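Local coordinates for 5,10-methylenetetrahydrofolate dehydrogenase (Bombyx mori, PDB 5ZF1), which probably catalyses the NADP+-dependent oxidation of 5,10-methylenetetrahydrofolate in one-carbon metabolism, at residues 31-36 / 288-293. Residues are numbered along the deposited sequence; the frame is centred on the assembly and turned at random.
Sequences RAPTIR and NTFQAA
Pro-33 packs its CB and CG against Thr-289, Phe-290 and Ala-293 on helix 277-298. Its CB lies 3.7 Å from Ala-293 CB. The same atom is 3.9 Å from Thr-289 CG2, a methyl one helical turn before that of Ala-293. Pro-33 CG also reaches the Ala-293 methyl and approaches Phe-290 CD1 at 4.1 Å. The proline meets the Phe-290 ring obliquely and runs alongside that side chain. Thr-289 carries the contact on to the strand: chi1 of -58° sets OG1 anti to the carbonyl carbon, leaving CG2 anti to the backbone N and 4.1 Å from Ile-35 CB. The Ile-35 side chain is roughly perpendicular to that of Thr-289, and van der Waals contacts with polar atoms join Ile-35 CD1 to Thr-289 OG1 and Thr-289 CG2 to Thr-34 O, each at 3.9 Å. No hydrogen bond links the segments; the threonine hydroxyl instead bonds to Leu-285 O, within its own helix. After the NAD(P)-binding region the chain returns with its last helix, 277-298, to pack on the catalytic region at the start of strand 34-40, the central strand of a three-stranded parallel sheet, so the contact bridges the two parts. Helix 7-26 closes over the same cluster, where Ile-22 touches both Pro-33 and Phe-290, and Trp-25 packs edge-to-face with the Phe-290 ring. Backbone bonds from Pro-33 and Ile-35 to Asp-63 tie this end of the strand to its neighbour 63-69.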
# COMPACT_ATOMS: atom_id res chain seq x y z
N ARG B 31 -2.98 -19.76 -27.26
CA ARG B 31 -2.70 -18.66 -28.17
C ARG B 31 -1.64 -17.76 -27.57
O ARG B 31 -1.59 -17.58 -26.35
CB ARG B 31 -3.97 -17.84 -28.43
CG ARG B 31 -5.08 -18.61 -29.13
CD ARG B 31 -4.87 -18.55 -30.62
NE ARG B 31 -5.92 -19.23 -31.37
CZ ARG B 31 -5.93 -19.30 -32.70
NH1 ARG B 31 -4.94 -18.75 -33.39
NH2 ARG B 31 -6.90 -19.93 -33.34
N ALA B 32 -0.80 -17.19 -28.42
CA ALA B 32 0.22 -16.28 -27.94
C ALA B 32 -0.42 -15.08 -27.25
O ALA B 32 -1.49 -14.63 -27.67
CB ALA B 32 1.11 -15.80 -29.09
N PRO B 33 0.20 -14.55 -26.20
CA PRO B 33 -0.38 -13.39 -25.50
C PRO B 33 -0.54 -12.20 -26.43
O PRO B 33 0.30 -11.94 -27.28
CB PRO B 33 0.65 -13.10 -24.40
CG PRO B 33 1.45 -14.32 -24.24
CD PRO B 33 1.48 -14.98 -25.61
N THR B 34 -1.62 -11.45 -26.22
CA THR B 34 -1.94 -10.28 -27.03
C THR B 34 -2.06 -9.05 -26.15
O THR B 34 -2.63 -9.13 -25.05
CB THR B 34 -3.25 -10.48 -27.79
OG1 THR B 34 -4.31 -10.70 -26.85
CG2 THR B 34 -3.14 -11.70 -28.73
N ILE B 35 -1.54 -7.93 -26.63
CA ILE B 35 -1.61 -6.64 -25.94
C ILE B 35 -2.13 -5.58 -26.91
O ILE B 35 -1.77 -5.56 -28.09
CB ILE B 35 -0.25 -6.24 -25.33
CG1 ILE B 35 -0.37 -4.90 -24.61
CG2 ILE B 35 0.84 -6.17 -26.37
CD1 ILE B 35 0.89 -4.49 -23.89
N ARG B 36 -2.97 -4.70 -26.39
CA ARG B 36 -3.46 -3.53 -27.12
C ARG B 36 -3.01 -2.30 -26.36
O ARG B 36 -3.29 -2.17 -25.16
CB ARG B 36 -4.98 -3.56 -27.25
CG ARG B 36 -5.51 -4.82 -27.91
CD ARG B 36 -5.17 -4.86 -29.40
NE ARG B 36 -5.65 -6.09 -30.03
CZ ARG B 36 -4.88 -7.14 -30.32
NH1 ARG B 36 -3.58 -7.12 -30.06
NH2 ARG B 36 -5.42 -8.21 -30.89
N ASN B 288 4.34 -9.09 -17.63
CA ASN B 288 2.98 -8.94 -17.13
C ASN B 288 1.95 -9.40 -18.15
O ASN B 288 0.92 -9.97 -17.77
CB ASN B 288 2.71 -7.48 -16.75
CG ASN B 288 3.37 -7.08 -15.46
OD1 ASN B 288 4.01 -7.89 -14.80
ND2 ASN B 288 3.18 -5.81 -15.06
N THR B 289 2.21 -9.19 -19.44
CA THR B 289 1.27 -9.63 -20.47
C THR B 289 1.21 -11.15 -20.53
O THR B 289 0.12 -11.74 -20.60
CB THR B 289 1.67 -9.04 -21.83
OG1 THR B 289 1.69 -7.61 -21.75
CG2 THR B 289 0.68 -9.44 -22.92
N PHE B 290 2.38 -11.80 -20.46
CA PHE B 290 2.46 -13.25 -20.39
C PHE B 290 1.80 -13.78 -19.12
O PHE B 290 1.06 -14.76 -19.16
CB PHE B 290 3.93 -13.67 -20.47
CG PHE B 290 4.15 -15.16 -20.46
CD1 PHE B 290 3.22 -16.03 -21.02
CD2 PHE B 290 5.30 -15.69 -19.88
CE1 PHE B 290 3.44 -17.39 -21.00
CE2 PHE B 290 5.52 -17.05 -19.87
CZ PHE B 290 4.59 -17.90 -20.43
N GLN B 291 2.06 -13.13 -17.97
CA GLN B 291 1.40 -13.53 -16.73
C GLN B 291 -0.12 -13.45 -16.86
O GLN B 291 -0.83 -14.35 -16.41
CB GLN B 291 1.89 -12.65 -15.58
CG GLN B 291 1.31 -12.99 -14.21
CD GLN B 291 1.44 -11.81 -13.24
OE1 GLN B 291 2.41 -11.07 -13.31
NE2 GLN B 291 0.48 -11.67 -12.33
N ALA B 292 -0.63 -12.36 -17.43
CA ALA B 292 -2.08 -12.21 -17.57
C ALA B 292 -2.65 -13.28 -18.49
O ALA B 292 -3.68 -13.89 -18.19
CB ALA B 292 -2.42 -10.82 -18.08
N ALA B 293 -1.99 -13.52 -19.63
CA ALA B 293 -2.50 -14.53 -20.56
C ALA B 293 -2.57 -15.90 -19.91
O ALA B 293 -3.51 -16.66 -20.15
CB ALA B 293 -1.62 -14.58 -21.82